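Local coordinates for ESAT-6-like protein EsxG (Mycobacterium smegmatis, PDB 3Q4H), which is a small secreted helical protein of the WXG100 family, CFP-10 subfamily, which probably works paired with an ESAT-6-like partner, at residues A24-R27 and S28-Q32; Q32-Q35 and A36-S40; H56-F59 and V60-A64. All coordinates share one frame; numbering follows the deposited sequence.

Interaction 1: residues A24-R27 and S28-Q32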
loop_
_atom_site.group_PDB
_atom_site.type_symbol
_atom_site.label_atom_id
_atom_site.label_comp_id
_atom_site.label_asym_id
_atom_site.label_seq_id
_atom_site.Cartn_x
_atom_site.Cartn_y
_atom_site.Cartn_z
ATOM N N ALA A 24 -1.304 1.829 -4.152
ATOM C CA ALA A 24 -2.413 2.373 -3.370
ATOM C C ALA A 24 -2.233 3.871 -3.166
ATOM O O ALA A 24 -3.198 4.615 -3.200
ATOM C CB ALA A 24 -2.531 1.674 -2.052
ATOM N N LEU A 25 -0.994 4.316 -2.996
ATOM C CA LEU A 25 -0.727 5.730 -2.750
ATOM C C LEU A 25 -0.965 6.603 -3.987
ATOM O O LEU A 25 -1.367 7.766 -3.859
ATOM C CB LEU A 25 0.685 5.923 -2.183
ATOM C CG LEU A 25 0.850 5.464 -0.723
ATOM C CD1 LEU A 25 2.260 5.718 -0.209
ATOM C CD2 LEU A 25 -0.169 6.142 0.181
HETATM N N MSE A 26 -0.745 6.042 -5.174
HETATM C CA MSE A 26 -1.162 6.702 -6.409
HETATM C C MSE A 26 -2.691 6.896 -6.432
HETATM O O MSE A 26 -3.167 8.013 -6.592
HETATM C CB MSE A 26 -0.713 5.903 -7.629
HETATM C CG MSE A 26 -1.175 6.472 -8.976
HETATM SE SE MSE A 26 -0.487 8.266 -9.425
HETATM C CE MSE A 26 1.377 7.820 -9.678
ATOM N N ARG A 27 -3.451 5.816 -6.248
ATOM C CA ARG A 27 -4.908 5.906 -6.183
ATOM C C ARG A 27 -5.350 6.992 -5.198
ATOM O O ARG A 27 -6.347 7.678 -5.422
ATOM C CB ARG A 27 -5.528 4.583 -5.733
ATOM C CG ARG A 27 -5.253 3.365 -6.607
ATOM C CD ARG A 27 -6.106 2.191 -6.150
ATOM N NE ARG A 27 -5.487 0.893 -6.424
ATOM C CZ ARG A 27 -5.668 0.177 -7.531
ATOM N NH1 ARG A 27 -6.430 0.627 -8.526
ATOM N NH2 ARG A 27 -5.067 -0.997 -7.659
ATOM N N SER A 28 -4.610 7.114 -4.096
ATOM C CA SER A 28 -4.877 8.118 -3.066
ATOM C C SER A 28 -4.572 9.537 -3.555
ATOM O O SER A 28 -5.342 10.461 -3.321
ATOM C CB SER A 28 -4.049 7.808 -1.815
ATOM O OG SER A 28 -4.411 8.660 -0.741
ATOM N N THR A 29 -3.433 9.694 -4.226
ATOM C CA THR A 29 -3.042 10.967 -4.818
ATOM C C THR A 29 -4.017 11.433 -5.885
ATOM O O THR A 29 -4.361 12.609 -5.916
ATOM C CB THR A 29 -1.672 10.851 -5.447
ATOM O OG1 THR A 29 -0.737 10.471 -4.431
ATOM C CG2 THR A 29 -1.242 12.176 -6.083
ATOM N N ILE A 30 -4.450 10.518 -6.753
ATOM C CA ILE A 30 -5.467 10.815 -7.751
ATOM C C ILE A 30 -6.746 11.340 -7.089
ATOM O O ILE A 30 -7.337 12.306 -7.568
ATOM C CB ILE A 30 -5.818 9.563 -8.611
ATOM C CG1 ILE A 30 -4.671 9.232 -9.565
ATOM C CG2 ILE A 30 -7.084 9.786 -9.443
ATOM C CD1 ILE A 30 -4.856 7.945 -10.318
ATOM N N ALA A 31 -7.153 10.696 -5.989
ATOM C CA ALA A 31 -8.373 11.055 -5.250
ATOM C C ALA A 31 -8.268 12.420 -4.568
ATOM O O ALA A 31 -9.208 13.220 -4.604
ATOM C CB ALA A 31 -8.695 9.991 -4.239
ATOM N N GLN A 32 -7.121 12.691 -3.955
ATOM C CA GLN A 32 -6.865 14.011 -3.376
ATOM C C GLN A 32 -6.768 15.110 -4.439
ATOM O O GLN A 32 -7.120 16.252 -4.185
ATOM C CB GLN A 32 -5.582 13.994 -2.537
ATOM C CG GLN A 32 -5.682 13.148 -1.280
ATOM C CD GLN A 32 -4.491 13.342 -0.361
ATOM O OE1 GLN A 32 -3.725 12.404 -0.102
ATOM N NE2 GLN A 32 -4.318 14.567 0.131
#
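The tip of I30 reaches M26, one turn earlier on the helix, and its side chain can be followed outward. CB sits 3.7 Å from M26 O and just as far from R27 O, straddling the two carbonyls. CG1, anti to the carbonyl carbon of I30 (chi1 -72°), is turned back beside M26 O, and CD1 ends 4.2 Å from M26 CG. M26, a selenomethionine bent at chi2 and chi3, crosses I30 at a slant. In the backbone between the same two residues, I30 N donates an almost straight bond to M26 O, with an N-H...O angle of 173°. T29 grips the carbonyl of L25 twice: its OG1 and its backbone N each lie 2.8 Å from L25 O, and they arrive from opposite faces of the carbonyl plane. This ties the hydroxyl back onto its own helix. The stretch lies in the second half of helix 8-38. I30 packs on S63 and V66 of helix 47-77, while R27 reaches D71 and N67 of that helix and also D79 of the second subunit. S28 OG bonds to N18 of that subunit, and M26, T29 and I30 meet the chain of another protein.

Interaction 2: residues Q32-Q35 and A36-S40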
loop_
_atom_site.group_PDB
_atom_site.type_symbol
_atom_site.label_atom_id
_atom_site.label_comp_id
_atom_site.label_asym_id
_atom_site.label_seq_id
_atom_site.Cartn_x
_atom_site.Cartn_y
_atom_site.Cartn_z
ATOM N N GLN A 32 -7.121 12.691 -3.955
ATOM C CA GLN A 32 -6.865 14.011 -3.376
ATOM C C GLN A 32 -6.768 15.110 -4.439
ATOM O O GLN A 32 -7.120 16.252 -4.185
ATOM C CB GLN A 32 -5.582 13.994 -2.537
ATOM C CG GLN A 32 -5.682 13.148 -1.280
ATOM C CD GLN A 32 -4.491 13.342 -0.361
ATOM O OE1 GLN A 32 -3.725 12.404 -0.102
ATOM N NE2 GLN A 32 -4.318 14.567 0.131
ATOM N N ALA A 33 -6.275 14.770 -5.622
ATOM C CA ALA A 33 -6.191 15.742 -6.707
ATOM C C ALA A 33 -7.588 16.085 -7.210
ATOM O O ALA A 33 -7.857 17.221 -7.593
ATOM C CB ALA A 33 -5.329 15.211 -7.834
ATOM N N GLU A 34 -8.472 15.094 -7.187
ATOM C CA GLU A 34 -9.854 15.249 -7.634
ATOM C C GLU A 34 -10.638 16.178 -6.699
ATOM O O GLU A 34 -11.374 17.041 -7.157
ATOM C CB GLU A 34 -10.507 13.862 -7.737
ATOM C CG GLU A 34 -12.015 13.841 -7.978
ATOM C CD GLU A 34 -12.418 14.135 -9.404
ATOM O OE1 GLU A 34 -11.543 14.448 -10.239
ATOM O OE2 GLU A 34 -13.635 14.048 -9.692
ATOM N N GLN A 35 -10.464 15.996 -5.393
ATOM C CA GLN A 35 -11.088 16.865 -4.391
ATOM C C GLN A 35 -10.671 18.317 -4.565
ATOM O O GLN A 35 -11.494 19.221 -4.477
ATOM C CB GLN A 35 -10.713 16.422 -2.979
ATOM C CG GLN A 35 -11.275 15.079 -2.560
ATOM C CD GLN A 35 -11.023 14.765 -1.084
ATOM O OE1 GLN A 35 -11.452 15.514 -0.201
ATOM N NE2 GLN A 35 -10.338 13.656 -0.815
ATOM N N ALA A 36 -9.383 18.532 -4.796
ATOM C CA ALA A 36 -8.861 19.867 -5.048
ATOM C C ALA A 36 -9.405 20.453 -6.352
ATOM O O ALA A 36 -9.587 21.656 -6.451
ATOM C CB ALA A 36 -7.349 19.840 -5.071
ATOM N N ALA A 37 -9.663 19.601 -7.340
ATOM C CA ALA A 37 -10.266 20.023 -8.606
ATOM C C ALA A 37 -11.747 20.416 -8.463
ATOM O O ALA A 37 -12.156 21.482 -8.925
ATOM C CB ALA A 37 -10.118 18.919 -9.634
HETATM N N MSE A 38 -12.543 19.551 -7.834
HETATM C CA MSE A 38 -13.962 19.838 -7.569
HETATM C C MSE A 38 -14.145 21.169 -6.827
HETATM O O MSE A 38 -15.013 21.971 -7.181
HETATM C CB MSE A 38 -14.614 18.719 -6.743
HETATM C CG MSE A 38 -14.987 17.455 -7.510
HETATM SE SE MSE A 38 -15.679 16.039 -6.306
HETATM C CE MSE A 38 -17.499 16.731 -6.053
ATOM N N SER A 39 -13.323 21.407 -5.807
ATOM C CA SER A 39 -13.449 22.619 -4.998
ATOM C C SER A 39 -12.967 23.897 -5.699
ATOM O O SER A 39 -13.006 24.969 -5.103
ATOM C CB SER A 39 -12.711 22.450 -3.668
ATOM O OG SER A 39 -11.325 22.296 -3.881
ATOM N N SER A 40 -12.518 23.790 -6.951
ATOM C CA SER A 40 -12.089 24.961 -7.719
ATOM C C SER A 40 -12.817 25.128 -9.066
ATOM O O SER A 40 -12.372 25.900 -9.921
ATOM C CB SER A 40 -10.569 24.925 -7.936
ATOM O OG SER A 40 -10.233 24.236 -9.121
#
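Residues Q32-Q35 and A36-S39 meet through the closing turns of helix 8-38, a local contact made mostly by backbone carbonyls and the amides four residues on. M38 N points nearly straight at E34 O, at 2.9 Å with an N-H...O angle of 174°, and the M38 side chain passes close to the same oxygen, CG 3.7 Å from E34 O, before the selenomethionine leads away. S39 N donates to Q35 O at 3.1 Å. The S39 hydroxyl folds in between its own backbone N and carbonyl carbon (chi1 64°), and that brings OG 3.1 Å from Q35 O and 3.2 Å from A36 O; either oxygen could take its proton. After this the pattern shortens: S40 N bonds to A37 O, only three residues back, at 3.1 Å, and S40 OG adds a weak bond to the same oxygen. A36 and A37 donate their amides to Q32 O and A33 O. Aromatic side chains of another protein pack on A33 and A36, and A33 O accepts a hydrogen bond from an aromatic side chain of that chain, while E34 touches F59 and V60 of helix 47-77. Such a helix end belongs to the helical hairpin of the WXG100 fold.

Interaction 3: residues H56-F59 and V60-A64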
loop_
_atom_site.group_PDB
_atom_site.type_symbol
_atom_site.label_atom_id
_atom_site.label_comp_id
_atom_site.label_asym_id
_atom_site.label_seq_id
_atom_site.Cartn_x
_atom_site.Cartn_y
_atom_site.Cartn_z
ATOM N N HIS A 56 -12.145 18.004 -16.730
ATOM C CA HIS A 56 -12.455 17.177 -15.579
ATOM C C HIS A 56 -12.939 15.793 -16.008
ATOM O O HIS A 56 -12.425 14.787 -15.530
ATOM C CB HIS A 56 -13.483 17.866 -14.684
ATOM C CG HIS A 56 -13.652 17.206 -13.354
ATOM N ND1 HIS A 56 -14.869 16.738 -12.906
ATOM C CD2 HIS A 56 -12.752 16.905 -12.387
ATOM C CE1 HIS A 56 -14.711 16.178 -11.718
ATOM N NE2 HIS A 56 -13.437 16.270 -11.379
ATOM N N ALA A 57 -13.910 15.749 -16.921
ATOM C CA ALA A 57 -14.463 14.478 -17.433
ATOM C C ALA A 57 -13.388 13.579 -18.046
ATOM O O ALA A 57 -13.465 12.356 -17.971
ATOM C CB ALA A 57 -15.553 14.753 -18.455
ATOM N N ARG A 58 -12.397 14.211 -18.662
ATOM C CA ARG A 58 -11.238 13.530 -19.209
ATOM C C ARG A 58 -10.367 12.950 -18.084
ATOM O O ARG A 58 -9.946 11.787 -18.134
ATOM C CB ARG A 58 -10.438 14.528 -20.050
ATOM C CG ARG A 58 -9.098 14.043 -20.545
ATOM C CD ARG A 58 -9.245 12.785 -21.357
ATOM N NE ARG A 58 -7.970 12.378 -21.926
ATOM C CZ ARG A 58 -7.769 11.248 -22.596
ATOM N NH1 ARG A 58 -8.762 10.383 -22.791
ATOM N NH2 ARG A 58 -6.555 10.981 -23.065
ATOM N N PHE A 59 -10.101 13.766 -17.072
ATOM C CA PHE A 59 -9.300 13.329 -15.946
ATOM C C PHE A 59 -9.958 12.153 -15.219
ATOM O O PHE A 59 -9.292 11.169 -14.880
ATOM C CB PHE A 59 -9.088 14.487 -14.988
ATOM C CG PHE A 59 -8.361 14.107 -13.738
ATOM C CD1 PHE A 59 -6.984 13.963 -13.740
ATOM C CD2 PHE A 59 -9.051 13.909 -12.552
ATOM C CE1 PHE A 59 -6.311 13.620 -12.591
ATOM C CE2 PHE A 59 -8.381 13.568 -11.400
ATOM C CZ PHE A 59 -7.009 13.419 -11.420
ATOM N N VAL A 60 -11.263 12.256 -14.980
ATOM C CA VAL A 60 -12.009 11.166 -14.350
ATOM C C VAL A 60 -11.959 9.889 -15.194
ATOM O O VAL A 60 -11.873 8.798 -14.640
ATOM C CB VAL A 60 -13.481 11.574 -14.028
ATOM C CG1 VAL A 60 -14.330 10.369 -13.659
ATOM C CG2 VAL A 60 -13.500 12.587 -12.901
ATOM N N GLU A 61 -11.983 10.019 -16.521
ATOM C CA GLU A 61 -11.843 8.854 -17.411
ATOM C C GLU A 61 -10.461 8.183 -17.295
ATOM O O GLU A 61 -10.364 6.965 -17.191
ATOM C CB GLU A 61 -12.098 9.226 -18.881
ATOM C CG GLU A 61 -11.451 8.226 -19.866
ATOM C CD GLU A 61 -11.782 8.467 -21.330
ATOM O OE1 GLU A 61 -12.364 9.523 -21.673
ATOM O OE2 GLU A 61 -11.443 7.575 -22.139
ATOM N N VAL A 62 -9.401 8.979 -17.348
ATOM C CA VAL A 62 -8.052 8.436 -17.374
ATOM C C VAL A 62 -7.678 7.798 -16.026
ATOM O O VAL A 62 -6.963 6.789 -16.006
ATOM C CB VAL A 62 -7.028 9.507 -17.789
ATOM C CG1 VAL A 62 -5.625 8.935 -17.824
ATOM C CG2 VAL A 62 -7.386 10.069 -19.138
ATOM N N SER A 63 -8.160 8.373 -14.915
ATOM C CA SER A 63 -8.013 7.748 -13.587
ATOM C C SER A 63 -8.544 6.333 -13.578
ATOM O O SER A 63 -7.906 5.435 -13.031
ATOM C CB SER A 63 -8.776 8.514 -12.523
ATOM O OG SER A 63 -8.236 9.801 -12.371
ATOM N N ALA A 64 -9.724 6.152 -14.172
ATOM C CA ALA A 64 -10.315 4.828 -14.330
ATOM C C ALA A 64 -9.341 3.873 -15.023
ATOM O O ALA A 64 -9.150 2.748 -14.567
ATOM C CB ALA A 64 -11.617 4.916 -15.108
#
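In the second arm of the WXG100 helical hairpin, helix 47-77, side chains of H56, R58 and F59 each meet a partner three or four residues further on. V60 lays CG2 over one face of the H56 imidazole, a CH-pi contact 4.1 Å from the ring centroid and 19° off its normal, displaced toward the CE1-NE2 rim. NE2 also has a weak hydrogen bond to E34 of helix 8-38. R58 has CG anti to its backbone N (chi1 172°) and then bends at chi2, which folds the guanidinium forward along the helix. There V62 CG2 sits over the centre of one face, 3.6 Å above the plane. E61 OE1 lies at the edge of the same group, 3.9 Å from R58 NH1, in a long salt bridge with the carboxylate turned 84° to the guanidinium; an acidic side chain of another protein makes a second long, weak ion pair with NH2. The F59 ring meets an aromatic side chain of that other protein at a steep angle. F59 O takes two bonds of 3.0 Å, from S63 N and S63 OG, approaching from opposite faces of the carbonyl plane, and OG stands 3.9 Å above the F59 ring, toward its rim.

Interactions 1 and 2 follow one another on helix 8-38, sharing Q32, with centres about 12 Å apart; interaction 3 lies across from both on helix 47-77, its centre about 13 Å from each. E34 makes the bridge from interaction 2: the weak bond between its OE2 and H56 NE2 measures 2.8 Å, and the same OE2 touches V60 CG2 at 3.5 Å, the methyl that covers the histidine. From interaction 1, the carbonyl O of I30 lies 4.0 Å from F59 CZ. The two arms of the hairpin are thus joined at successive levels. All three stretches also touch the second subunit and the chain of another protein.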